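Local coordinates for succinoglycan biosynthesis protein (Bacillus cereus ATCC 14579, PDB 3B55), which binds calcium and belongs to the erythromycin esterase-like family, so it may act as a hydrolase, although its precise reaction and substrate are not established, at residues A[308-314]-A[323-329]; A[337-343]-A[427-433]; A[260-264]-A[286-290]; A[292-296]-A[331-335]; A[72-78]-A[101-107]. The protein carries 1 engineered substitution. All coordinates share one frame. Residue numbers count along the deposited sequence, not the author numbering.

Contact 1. Residues A[308-314]-A[323-329]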
# COMPACT_ATOMS: atom_id res chain seq x y z
N GLY A 308 0.77 -7.76 4.14
CA GLY A 308 1.49 -8.61 3.22
C GLY A 308 2.28 -7.90 2.13
O GLY A 308 3.19 -8.49 1.54
N HIS A 309 1.95 -6.64 1.85
CA HIS A 309 2.67 -5.91 0.81
C HIS A 309 3.76 -4.97 1.33
O HIS A 309 4.54 -4.43 0.54
CB HIS A 309 1.67 -5.13 -0.07
CG HIS A 309 0.76 -6.01 -0.87
ND1 HIS A 309 1.23 -6.94 -1.77
CD2 HIS A 309 -0.59 -6.08 -0.92
CE1 HIS A 309 0.20 -7.55 -2.34
NE2 HIS A 309 -0.91 -7.05 -1.84
N VAL A 310 3.82 -4.77 2.65
CA VAL A 310 4.85 -3.91 3.24
C VAL A 310 5.79 -4.66 4.17
O VAL A 310 6.80 -4.10 4.61
CB VAL A 310 4.25 -2.71 4.03
CG1 VAL A 310 3.46 -1.79 3.11
CG2 VAL A 310 3.37 -3.20 5.17
N SER A 311 5.47 -5.91 4.49
CA SER A 311 6.33 -6.70 5.37
C SER A 311 7.66 -6.94 4.67
O SER A 311 7.72 -6.95 3.45
CB SER A 311 5.67 -8.03 5.74
OG SER A 311 5.21 -8.73 4.59
N LYS A 312 8.72 -7.10 5.45
CA LYS A 312 10.04 -7.31 4.85
C LYS A 312 10.25 -8.76 4.44
O LYS A 312 11.26 -9.09 3.82
CB LYS A 312 11.14 -6.86 5.81
CG LYS A 312 11.15 -5.36 6.09
CD LYS A 312 12.27 -5.01 7.08
CE LYS A 312 12.22 -3.56 7.53
NZ LYS A 312 12.68 -2.58 6.51
N THR A 313 9.31 -9.62 4.81
CA THR A 313 9.37 -11.03 4.44
C THR A 313 8.04 -11.35 3.79
O THR A 313 7.08 -10.60 3.95
CB THR A 313 9.59 -11.94 5.65
OG1 THR A 313 8.53 -11.74 6.60
CG2 THR A 313 10.92 -11.64 6.32
N ASN A 314 8.01 -12.45 3.04
CA ASN A 314 6.81 -12.88 2.32
C ASN A 314 5.83 -13.70 3.14
O ASN A 314 6.06 -14.88 3.38
CB ASN A 314 7.25 -13.68 1.08
CG ASN A 314 6.12 -13.90 0.08
OD1 ASN A 314 6.34 -14.40 -1.02
ND2 ASN A 314 4.90 -13.52 0.46
N VAL A 323 7.04 -10.14 -2.46
CA VAL A 323 6.15 -9.01 -2.27
C VAL A 323 6.90 -7.68 -2.27
O VAL A 323 8.11 -7.65 -2.03
CB VAL A 323 5.36 -9.13 -0.95
CG1 VAL A 323 4.22 -10.14 -1.12
CG2 VAL A 323 6.29 -9.56 0.15
N ALA A 324 6.18 -6.60 -2.53
CA ALA A 324 6.76 -5.26 -2.60
C ALA A 324 7.71 -4.94 -1.46
O ALA A 324 8.76 -4.34 -1.69
CB ALA A 324 5.64 -4.23 -2.66
N GLY A 325 7.32 -5.32 -0.25
CA GLY A 325 8.13 -5.07 0.93
C GLY A 325 9.51 -5.69 0.91
O GLY A 325 10.43 -5.17 1.54
N GLN A 326 9.68 -6.81 0.21
CA GLN A 326 10.99 -7.43 0.15
C GLN A 326 11.90 -6.66 -0.81
O GLN A 326 13.10 -6.54 -0.56
CB GLN A 326 10.88 -8.88 -0.31
CG GLN A 326 10.23 -9.79 0.71
CD GLN A 326 9.88 -11.13 0.13
OE1 GLN A 326 10.62 -12.10 0.29
NE2 GLN A 326 8.75 -11.19 -0.56
N HIS A 327 11.32 -6.14 -1.88
CA HIS A 327 12.08 -5.37 -2.86
C HIS A 327 12.49 -4.07 -2.21
O HIS A 327 13.60 -3.60 -2.40
CB HIS A 327 11.23 -5.06 -4.11
CG HIS A 327 10.61 -6.27 -4.74
ND1 HIS A 327 11.35 -7.35 -5.17
CD2 HIS A 327 9.32 -6.54 -5.05
CE1 HIS A 327 10.54 -8.23 -5.73
NE2 HIS A 327 9.30 -7.77 -5.67
N LEU A 328 11.57 -3.47 -1.46
CA LEU A 328 11.86 -2.22 -0.78
C LEU A 328 12.98 -2.37 0.25
O LEU A 328 13.94 -1.60 0.24
CB LEU A 328 10.60 -1.68 -0.11
CG LEU A 328 9.55 -1.11 -1.06
CD1 LEU A 328 8.23 -0.91 -0.32
CD2 LEU A 328 10.05 0.19 -1.66
N ALA A 329 12.87 -3.35 1.14
CA ALA A 329 13.91 -3.57 2.15
C ALA A 329 15.25 -3.84 1.47
O ALA A 329 16.29 -3.33 1.87
CB ALA A 329 13.54 -4.74 3.05

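Contact 2. Residues A[337-343]-A[427-433]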
# COMPACT_ATOMS: atom_id res chain seq x y z
N VAL A 337 11.56 1.63 6.70
CA VAL A 337 11.10 1.17 8.00
C VAL A 337 9.72 0.57 7.76
O VAL A 337 8.89 1.16 7.07
CB VAL A 337 10.98 2.32 9.03
CG1 VAL A 337 10.21 1.84 10.25
CG2 VAL A 337 12.36 2.78 9.44
N SER A 338 9.49 -0.62 8.29
CA SER A 338 8.21 -1.29 8.09
C SER A 338 7.40 -1.41 9.37
O SER A 338 7.84 -2.01 10.35
CB SER A 338 8.45 -2.69 7.51
OG SER A 338 7.25 -3.42 7.37
N ILE A 339 6.21 -0.82 9.35
CA ILE A 339 5.32 -0.86 10.49
C ILE A 339 4.11 -1.71 10.14
O ILE A 339 3.46 -1.48 9.13
CB ILE A 339 4.83 0.55 10.87
CG1 ILE A 339 6.02 1.41 11.29
CG2 ILE A 339 3.81 0.45 12.01
CD1 ILE A 339 5.67 2.86 11.57
N GLY A 340 3.81 -2.69 10.98
CA GLY A 340 2.66 -3.54 10.71
C GLY A 340 1.65 -3.44 11.84
O GLY A 340 2.01 -3.09 12.96
N THR A 341 0.39 -3.73 11.55
CA THR A 341 -0.66 -3.70 12.57
C THR A 341 -1.09 -5.13 12.84
O THR A 341 -0.95 -6.00 11.97
CB THR A 341 -1.90 -2.88 12.12
OG1 THR A 341 -2.24 -3.19 10.76
CG2 THR A 341 -1.62 -1.39 12.25
N SER A 342 -1.59 -5.38 14.04
CA SER A 342 -2.03 -6.72 14.40
C SER A 342 -3.29 -6.65 15.24
O SER A 342 -3.53 -5.67 15.96
CB SER A 342 -0.91 -7.45 15.14
OG SER A 342 -1.16 -8.85 15.16
N VAL A 343 -4.09 -7.70 15.17
CA VAL A 343 -5.35 -7.72 15.89
C VAL A 343 -5.45 -8.89 16.85
O VAL A 343 -4.52 -9.69 16.99
CB VAL A 343 -6.51 -7.78 14.89
CG1 VAL A 343 -6.55 -6.50 14.06
CG2 VAL A 343 -6.34 -8.99 13.97
N PHE A 427 8.56 -7.18 10.36
CA PHE A 427 8.37 -5.79 10.77
C PHE A 427 9.35 -5.25 11.80
O PHE A 427 9.82 -5.97 12.68
CB PHE A 427 6.96 -5.59 11.34
CG PHE A 427 5.86 -6.01 10.42
CD1 PHE A 427 5.54 -5.25 9.29
CD2 PHE A 427 5.11 -7.15 10.69
CE1 PHE A 427 4.49 -5.63 8.44
CE2 PHE A 427 4.06 -7.54 9.85
CZ PHE A 427 3.75 -6.78 8.72
N ASP A 428 9.63 -3.95 11.68
CA ASP A 428 10.52 -3.26 12.61
C ASP A 428 9.66 -2.76 13.77
O ASP A 428 10.09 -2.71 14.91
CB ASP A 428 11.18 -2.05 11.93
CG ASP A 428 12.00 -2.43 10.70
OD1 ASP A 428 12.89 -3.31 10.82
OD2 ASP A 428 11.76 -1.84 9.62
N ILE A 429 8.42 -2.40 13.46
CA ILE A 429 7.51 -1.87 14.48
C ILE A 429 6.13 -2.48 14.39
O ILE A 429 5.55 -2.56 13.31
CB ILE A 429 7.40 -0.34 14.34
CG1 ILE A 429 8.80 0.28 14.45
CG2 ILE A 429 6.45 0.24 15.41
CD1 ILE A 429 8.87 1.73 14.02
N LEU A 430 5.59 -2.92 15.54
CA LEU A 430 4.25 -3.50 15.56
C LEU A 430 3.26 -2.69 16.38
O LEU A 430 3.55 -2.27 17.50
CB LEU A 430 4.27 -4.93 16.11
CG LEU A 430 2.87 -5.56 16.03
CD1 LEU A 430 2.78 -6.49 14.82
CD2 LEU A 430 2.54 -6.31 17.30
N VAL A 431 2.08 -2.49 15.81
CA VAL A 431 1.01 -1.76 16.47
C VAL A 431 -0.13 -2.76 16.69
O VAL A 431 -0.72 -3.25 15.73
CB VAL A 431 0.51 -0.60 15.61
CG1 VAL A 431 -0.71 0.04 16.24
CG2 VAL A 431 1.63 0.42 15.44
N GLN A 432 -0.42 -3.05 17.96
CA GLN A 432 -1.47 -4.00 18.30
C GLN A 432 -2.76 -3.29 18.71
O GLN A 432 -2.73 -2.35 19.50
CB GLN A 432 -1.01 -4.91 19.45
CG GLN A 432 -2.04 -5.94 19.92
CD GLN A 432 -2.15 -7.14 18.99
OE1 GLN A 432 -3.07 -7.95 19.12
NE2 GLN A 432 -1.21 -7.27 18.06
N ILE A 433 -3.88 -3.75 18.16
CA ILE A 433 -5.19 -3.19 18.47
C ILE A 433 -6.00 -4.41 18.92
O ILE A 433 -6.36 -5.28 18.12
CB ILE A 433 -5.82 -2.54 17.21
CG1 ILE A 433 -4.85 -1.50 16.66
CG2 ILE A 433 -7.14 -1.85 17.57
CD1 ILE A 433 -5.31 -0.86 15.38

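Contact 3. Residues A[260-264]-A[286-290]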
# COMPACT_ATOMS: atom_id res chain seq x y z
N ARG A 260 5.24 4.34 -17.92
CA ARG A 260 5.77 3.17 -17.24
C ARG A 260 4.62 2.31 -16.69
O ARG A 260 4.71 1.09 -16.64
CB ARG A 260 6.67 3.59 -16.09
CG ARG A 260 7.46 2.45 -15.51
CD ARG A 260 8.61 2.08 -16.44
NE ARG A 260 9.22 0.82 -16.05
CZ ARG A 260 8.75 -0.38 -16.38
NH1 ARG A 260 7.65 -0.47 -17.11
NH2 ARG A 260 9.37 -1.48 -15.98
N ILE A 261 3.54 2.96 -16.28
CA ILE A 261 2.39 2.25 -15.74
C ILE A 261 1.75 1.35 -16.80
O ILE A 261 1.33 0.23 -16.50
CB ILE A 261 1.33 3.23 -15.19
CG1 ILE A 261 1.90 3.99 -13.99
CG2 ILE A 261 0.06 2.48 -14.81
CD1 ILE A 261 2.20 3.12 -12.78
N ILE A 262 1.68 1.84 -18.03
CA ILE A 262 1.10 1.09 -19.14
C ILE A 262 1.93 -0.17 -19.41
O ILE A 262 1.37 -1.24 -19.70
CB ILE A 262 1.06 1.94 -20.43
CG1 ILE A 262 0.38 3.28 -20.14
CG2 ILE A 262 0.30 1.19 -21.52
CD1 ILE A 262 0.45 4.27 -21.28
N GLU A 263 3.25 -0.06 -19.33
CA GLU A 263 4.12 -1.22 -19.53
C GLU A 263 3.94 -2.21 -18.39
O GLU A 263 3.93 -3.43 -18.60
CB GLU A 263 5.59 -0.81 -19.58
CG GLU A 263 6.02 -0.05 -20.82
CD GLU A 263 7.51 0.22 -20.82
OE1 GLU A 263 8.29 -0.70 -21.13
OE2 GLU A 263 7.90 1.36 -20.48
N GLN A 264 3.80 -1.68 -17.17
CA GLN A 264 3.63 -2.54 -16.00
C GLN A 264 2.35 -3.35 -16.14
O GLN A 264 2.33 -4.55 -15.86
CB GLN A 264 3.57 -1.70 -14.72
CG GLN A 264 4.90 -1.08 -14.30
CD GLN A 264 4.74 -0.17 -13.10
OE1 GLN A 264 3.63 0.05 -12.62
NE2 GLN A 264 5.85 0.39 -12.63
N ALA A 286 6.01 -4.17 -9.71
CA ALA A 286 5.45 -2.89 -10.16
C ALA A 286 5.08 -1.97 -8.99
O ALA A 286 5.42 -0.79 -9.00
CB ALA A 286 4.22 -3.14 -11.04
N MSE A 287 4.37 -2.50 -7.99
CA MSE A 287 3.98 -1.69 -6.83
C MSE A 287 5.23 -1.14 -6.16
O MSE A 287 5.25 0.00 -5.70
CB MSE A 287 3.18 -2.52 -5.82
CG MSE A 287 1.87 -3.08 -6.36
SE MSE A 287 0.40 -3.02 -5.06
CE MSE A 287 0.94 -4.49 -3.93
N TYR A 288 6.26 -1.98 -6.09
CA TYR A 288 7.55 -1.63 -5.49
C TYR A 288 8.16 -0.47 -6.27
O TYR A 288 8.61 0.51 -5.67
CB TYR A 288 8.50 -2.84 -5.56
CG TYR A 288 9.97 -2.49 -5.67
CD1 TYR A 288 10.63 -1.82 -4.65
CD2 TYR A 288 10.71 -2.86 -6.80
CE1 TYR A 288 11.99 -1.52 -4.74
CE2 TYR A 288 12.08 -2.57 -6.90
CZ TYR A 288 12.71 -1.90 -5.86
OH TYR A 288 14.06 -1.61 -5.94
N GLU A 289 8.18 -0.61 -7.59
CA GLU A 289 8.75 0.40 -8.48
C GLU A 289 8.03 1.73 -8.36
O GLU A 289 8.66 2.79 -8.39
CB GLU A 289 8.69 -0.07 -9.95
CG GLU A 289 9.52 -1.31 -10.25
CD GLU A 289 9.60 -1.61 -11.75
OE1 GLU A 289 8.74 -1.12 -12.51
OE2 GLU A 289 10.52 -2.36 -12.16
N ASN A 290 6.71 1.68 -8.22
CA ASN A 290 5.92 2.89 -8.10
C ASN A 290 6.15 3.58 -6.76
O ASN A 290 6.15 4.80 -6.69
CB ASN A 290 4.44 2.57 -8.31
CG ASN A 290 4.15 2.12 -9.73
OD1 ASN A 290 3.14 1.47 -10.01
ND2 ASN A 290 5.05 2.47 -10.64

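Contact 4. Residues A[292-296]-A[331-335]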
# COMPACT_ATOMS: atom_id res chain seq x y z
N LYS A 292 8.95 3.21 -5.08
CA LYS A 292 10.34 3.66 -5.14
C LYS A 292 10.43 4.95 -5.95
O LYS A 292 11.11 5.90 -5.55
CB LYS A 292 11.24 2.60 -5.77
CG LYS A 292 12.68 3.04 -5.87
CD LYS A 292 13.64 1.89 -6.12
CE LYS A 292 13.90 1.69 -7.60
NZ LYS A 292 15.14 0.89 -7.80
N TRP A 293 9.73 4.99 -7.08
CA TRP A 293 9.72 6.18 -7.92
C TRP A 293 9.28 7.42 -7.11
O TRP A 293 9.86 8.50 -7.24
CB TRP A 293 8.77 5.97 -9.10
CG TRP A 293 8.69 7.15 -10.00
CD1 TRP A 293 9.48 7.42 -11.08
CD2 TRP A 293 7.85 8.30 -9.82
NE1 TRP A 293 9.17 8.66 -11.59
CE2 TRP A 293 8.18 9.22 -10.84
CE3 TRP A 293 6.85 8.63 -8.90
CZ2 TRP A 293 7.55 10.46 -10.96
CZ3 TRP A 293 6.21 9.87 -9.02
CH2 TRP A 293 6.57 10.77 -10.05
N THR A 294 8.26 7.26 -6.27
CA THR A 294 7.74 8.35 -5.46
C THR A 294 8.79 8.92 -4.51
O THR A 294 9.03 10.11 -4.47
CB THR A 294 6.52 7.89 -4.63
OG1 THR A 294 5.52 7.38 -5.51
CG2 THR A 294 5.94 9.06 -3.83
N GLU A 295 9.40 8.04 -3.72
CA GLU A 295 10.44 8.44 -2.77
C GLU A 295 11.61 9.09 -3.51
O GLU A 295 12.12 10.14 -3.10
CB GLU A 295 10.91 7.19 -2.00
CG GLU A 295 11.89 7.43 -0.84
CD GLU A 295 13.28 7.82 -1.32
OE1 GLU A 295 13.79 7.17 -2.25
OE2 GLU A 295 13.87 8.77 -0.75
N GLU A 296 12.04 8.48 -4.61
CA GLU A 296 13.17 9.01 -5.36
C GLU A 296 12.91 10.36 -6.03
O GLU A 296 13.81 11.18 -6.14
CB GLU A 296 13.66 7.99 -6.39
CG GLU A 296 14.09 6.67 -5.79
CD GLU A 296 14.98 5.85 -6.73
OE1 GLU A 296 14.54 5.54 -7.85
OE2 GLU A 296 16.12 5.51 -6.33
N TYR A 331 16.28 -2.86 -1.46
CA TYR A 331 16.89 -1.69 -2.09
C TYR A 331 17.24 -0.59 -1.08
O TYR A 331 18.30 0.02 -1.17
CB TYR A 331 15.96 -1.14 -3.17
CG TYR A 331 16.47 0.12 -3.84
CD1 TYR A 331 16.24 1.37 -3.28
CD2 TYR A 331 17.21 0.05 -5.02
CE1 TYR A 331 16.72 2.53 -3.88
CE2 TYR A 331 17.70 1.20 -5.63
CZ TYR A 331 17.45 2.44 -5.05
OH TYR A 331 17.94 3.59 -5.64
N TYR A 332 16.36 -0.35 -0.12
CA TYR A 332 16.62 0.70 0.86
C TYR A 332 17.41 0.32 2.09
O TYR A 332 18.13 1.15 2.66
CB TYR A 332 15.30 1.35 1.30
CG TYR A 332 14.67 2.22 0.23
CD1 TYR A 332 13.68 1.73 -0.61
CD2 TYR A 332 15.10 3.54 0.04
CE1 TYR A 332 13.12 2.52 -1.61
CE2 TYR A 332 14.55 4.33 -0.95
CZ TYR A 332 13.57 3.82 -1.77
OH TYR A 332 13.06 4.62 -2.77
N GLY A 333 17.31 -0.93 2.52
CA GLY A 333 18.05 -1.32 3.70
C GLY A 333 17.49 -0.58 4.90
O GLY A 333 16.28 -0.60 5.13
N LYS A 334 18.35 0.10 5.66
CA LYS A 334 17.87 0.81 6.84
C LYS A 334 17.08 2.06 6.49
O LYS A 334 16.56 2.74 7.37
CB LYS A 334 19.05 1.19 7.75
CG LYS A 334 19.98 2.22 7.15
CD LYS A 334 21.22 2.42 8.00
CE LYS A 334 22.13 3.48 7.39
NZ LYS A 334 23.41 3.59 8.13
N ARG A 335 16.98 2.38 5.20
CA ARG A 335 16.21 3.56 4.83
C ARG A 335 14.72 3.28 4.74
O ARG A 335 13.92 4.21 4.67
CB ARG A 335 16.74 4.16 3.52
CG ARG A 335 18.07 4.89 3.70
CD ARG A 335 18.27 5.95 2.63
NE ARG A 335 18.40 5.35 1.31
CZ ARG A 335 17.86 5.85 0.20
NH1 ARG A 335 17.15 6.97 0.27
NH2 ARG A 335 18.04 5.24 -0.96

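Contact 5. Residues A[72-78]-A[101-107]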
# COMPACT_ATOMS: atom_id res chain seq x y z
N VAL A 72 11.37 5.57 13.94
CA VAL A 72 11.44 5.77 12.50
C VAL A 72 12.79 6.37 12.12
O VAL A 72 13.37 6.01 11.09
CB VAL A 72 10.31 6.71 12.03
CG1 VAL A 72 10.46 7.01 10.55
CG2 VAL A 72 8.98 6.06 12.32
N GLY A 73 13.29 7.29 12.95
CA GLY A 73 14.58 7.90 12.69
C GLY A 73 14.65 8.72 11.41
O GLY A 73 13.79 9.56 11.16
N SER A 74 15.68 8.46 10.61
CA SER A 74 15.88 9.19 9.36
C SER A 74 15.43 8.39 8.12
O SER A 74 15.84 8.70 7.01
CB SER A 74 17.35 9.59 9.22
OG SER A 74 18.19 8.45 9.27
N ALA A 75 14.60 7.38 8.32
CA ALA A 75 14.11 6.57 7.21
C ALA A 75 13.45 7.45 6.16
O ALA A 75 12.76 8.42 6.50
CB ALA A 75 13.11 5.53 7.70
N SER A 76 13.64 7.11 4.89
CA SER A 76 13.08 7.87 3.77
C SER A 76 11.71 7.36 3.36
O SER A 76 10.92 8.08 2.73
CB SER A 76 14.00 7.76 2.56
OG SER A 76 15.34 8.00 2.93
N ILE A 77 11.43 6.11 3.69
CA ILE A 77 10.17 5.51 3.30
C ILE A 77 9.73 4.53 4.37
O ILE A 77 10.49 3.65 4.78
CB ILE A 77 10.35 4.85 1.91
CG1 ILE A 77 9.12 4.02 1.54
CG2 ILE A 77 11.64 4.04 1.89
CD1 ILE A 77 9.15 3.55 0.10
N VAL A 78 8.51 4.71 4.84
CA VAL A 78 7.93 3.90 5.90
C VAL A 78 6.70 3.13 5.44
O VAL A 78 5.71 3.73 5.00
CB VAL A 78 7.53 4.80 7.10
CG1 VAL A 78 6.74 4.01 8.14
CG2 VAL A 78 8.78 5.40 7.73
N LEU A 101 3.54 11.32 11.23
CA LEU A 101 4.66 11.30 10.31
C LEU A 101 4.70 12.55 9.42
O LEU A 101 5.76 13.07 9.11
CB LEU A 101 4.63 10.02 9.46
CG LEU A 101 4.92 8.71 10.22
CD1 LEU A 101 4.85 7.52 9.28
CD2 LEU A 101 6.30 8.77 10.84
N VAL A 102 3.53 13.03 9.00
CA VAL A 102 3.48 14.22 8.15
C VAL A 102 3.86 15.51 8.90
O VAL A 102 4.69 16.29 8.42
CB VAL A 102 2.07 14.43 7.54
CG1 VAL A 102 1.96 15.83 6.95
CG2 VAL A 102 1.80 13.37 6.47
N SER A 103 3.28 15.73 10.07
CA SER A 103 3.57 16.95 10.82
C SER A 103 4.78 16.93 11.75
O SER A 103 5.20 17.98 12.23
CB SER A 103 2.32 17.40 11.58
OG SER A 103 1.72 16.33 12.29
N GLU A 104 5.34 15.75 12.02
CA GLU A 104 6.50 15.68 12.90
C GLU A 104 7.76 15.11 12.25
O GLU A 104 8.87 15.39 12.71
CB GLU A 104 6.18 14.84 14.14
CG GLU A 104 5.14 15.45 15.07
CD GLU A 104 5.54 16.82 15.56
OE1 GLU A 104 6.65 16.95 16.14
OE2 GLU A 104 4.76 17.78 15.39
N LYS A 105 7.61 14.33 11.19
CA LYS A 105 8.79 13.75 10.56
C LYS A 105 9.03 14.08 9.10
O LYS A 105 9.78 13.38 8.43
CB LYS A 105 8.79 12.24 10.76
CG LYS A 105 8.78 11.81 12.23
CD LYS A 105 10.00 10.95 12.62
CE LYS A 105 11.31 11.67 12.39
NZ LYS A 105 12.46 10.98 13.04
N GLY A 106 8.39 15.14 8.60
CA GLY A 106 8.59 15.56 7.22
C GLY A 106 8.11 14.70 6.06
O GLY A 106 8.55 14.91 4.92
N PHE A 107 7.20 13.76 6.29
CA PHE A 107 6.73 12.94 5.18
C PHE A 107 5.74 13.73 4.33
O PHE A 107 4.80 14.34 4.85
CB PHE A 107 6.12 11.63 5.68
CG PHE A 107 7.16 10.64 6.15
CD1 PHE A 107 7.74 10.77 7.40
CD2 PHE A 107 7.61 9.65 5.30
CE1 PHE A 107 8.77 9.91 7.80
CE2 PHE A 107 8.64 8.79 5.69
CZ PHE A 107 9.22 8.92 6.94

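Contact 1. Residues A[308-314]-A[323-329]
V323, at the N-cap position of helix 324-332, points its CB toward 308-314, and its two methyls spread over different parts of that segment, CG1 lying 3.3 Å from G308 O and CG2 4.0 Å from T313 O. Within 308-314, S311 OG bonds to T313 O at 2.7 Å. Further along helix 324-332, K312 packs on A329, its CG 3.9 Å from A329 CB, while its amine continues beyond the contact to the carbonyl of Y336. Between these two anchors the backbones come very close, with V310 CA 4.2 Å from G325 CA. Glycine is what permits this, since a CB on residue 325 would run into S311 O; instead G325 CA makes a CH...O contact with that oxygen at 3.2 Å. H309 is the third major participant. Its carbonyl O rests 3.4 Å from A324 CB, whereas its imidazole turns elsewhere, bonding through ND1 to D284 and meeting Y320 edge-to-face. That ring comes within about 4 Å of the bound calcium, next to E113, so 308-314, backed by the start of helix 324-332, carries H309 to the edge of the calcium site.

Contact 2. Residues A[337-343]-A[427-433]
Parallel pairing in the central mixed beta-sheet joins strands 336-344 and 429-433, whose short axes approach to 4.6 Å at 25°. In parallel pairing, every second residue of a strand spends both its backbone N and O on one neighbour. G340 does so: its N donates to I429 O and its O accepts from V431 N, both at 2.9 Å. S342 repeats the pattern, with S342 N to V431 O and I433 N to S342 O both at 2.9 Å. The alternate residues V337 and I339 turn their backbone groups to strand 77-82, which places 336-344 in the interior of the sheet. At the entry to the strand the scheme is modified. S338 O receives two donors, D428 N at 3.0 Å and I429 N at 3.2 Å, while S338 N is met by the carboxylate D428 OD2 at 2.9 Å, although the position of that oxygen is less certain. Two hydroxyls have partners beyond the pair: S338 OG bonds to V310 O, and T341 OG1 to the backbone of G81 and A83. One face of the pair, carrying I339, T341, I429 and V431, lies toward helix 88-104; I339 CG2 meets V431 CG2 at 4.1 Å. On the other face no CB could fit at G340, because the F427 ring lies there, with G340 CA 3.8 Å from its centroid in a CH-pi contact.

Contact 3. Residues A[260-264]-A[286-290]
This is side-by-side packing of two antiparallel helices that follow each other in the chain, an alpha-helical hairpin flanking the central sheet. Helix 278-298 is the inner partner, with M287 (selenomethionine in this structure) and N290 touching strand 167-172, an outermost strand of the sheet; helix 250-268 stands further out, its I262 and E263 resting on helix 221-240. The short axes run at 167° and stay 11.0 Å apart, a wide spacing that reflects long polar side chains filling the gap. Only where Q264 faces A286 does the backbone separation shrink, to 6.1 Å between their CA atoms, because alanine projects so little. Q264, largely extended, reaches across and places its CG 3.9 Å from A286 CB. Its amide group then lies beside that of N290, Q264 CD being 4.1 Å from N290 CG, so that two buried amides share the middle of the interface. Beside them I261 contributes an apolar end, with CD1 3.8 Å from N290 CG, and the loop residue I173 packs against I261, Q264 and A286 together. Toward solvent the character becomes ionic. R260, E263 and E289 form a network in which the R260–E263 pair is long and E263 has a further partner in S235. Across the helices, R260 NH2 sits 3.5 Å from E289 OE1, with the carboxylate oxygen over a face of the guanidinium, an attraction of charges without a directed N-H.

Contact 4. Residues A[292-296]-A[331-335]
Y331 takes the t rotamer and Y332 the m rotamer, and the two rings reach helix 278-298 side by side, their hydroxyls 5.8 Å apart (Y331 OH to Y332 OH). Y332 OH donates to E295 OE1 at 2.7 Å; Y331 OH reaches E296 OE2 at 2.7 Å, a weak hydrogen bond. K292 leaves its helix extended through chi1 and chi2, then bends at chi3 (92°), which lays the chain over the face of Y331: CD is 3.8 Å from the ring centroid in a CH-pi contact, and NZ is also 3.8 Å from it, as a cation-pi partner. E295 turns its chi2 to m, and E295 OE2 faces R335 NH1 across a long 3.9 Å salt bridge. After Y332, G333, with positive phi, ends helix 324-332 and starts the turn into R335. Both E295 and Y332 lean on I77 of the sheet. The arrangement is surface packing between neighbouring helices on one face of an alpha/beta/alpha sandwich.

Contact 5. Residues A[72-78]-A[101-107]
Residues 72-78 leave a helix end through a type II' turn, V72 to A75, with G73 at a positive phi that suits glycine, and then bend into strand 77-82. The concave side of this bend is a hollow lined by V72, the carbonyls of A75 and S76, and V78. The tip of F107 enters it: CZ lies 3.6 Å from V78 CG2 and 3.6 Å from A75 O, CE2 stands 3.8 Å from S76 O, and I77 CA meets the ring edge. Beside the ring, L101 adds a forked bump. Its CD2 touches V72 CG2 and its CD1 touches V78 CG1, both at 4.1 Å, one methyl to each valine. The hollow is closed at the turn by K105, whose aliphatic chain passes V72 (CD to CB 4.3 Å) before NZ donates to G73 O at 2.7 Å; K69 O is a second acceptor for the same amine. L101, K105 and F107 can act together because the chain curls at the helix end, with K105 N and F107 N both bonding to L101 O, at 3.1 and 3.2 Å. The contact thus packs the end of helix 88-104 and the loop after it against the turn and start of strand 77-82, while L101 and F107 also reach I302 on the adjacent strand 301-306, and I77 faces helix 278-298 on the other side of the sheet.

In the fold
From the N terminus, contact 5 comes first, closing the loop that runs from strand 77-82 through helix 88-104. Contact 3 follows, folding helix 250-268 back on helix 278-298. The latter helix then opens contact 4, whose loop runs to residue 335 and encloses contact 1 completely; this is the one case of nesting, and none of the loops cross. Contact 2, last and longest in span, brings strand 429-433 back to 336-344. Neighbouring contacts interlock in space: V310 and S338 tie contact 1 to contact 2, the backbones of R335 and V337 join contacts 4 and 2 to contact 5, and Y288 links contact 3 to H327, L328 and Y331.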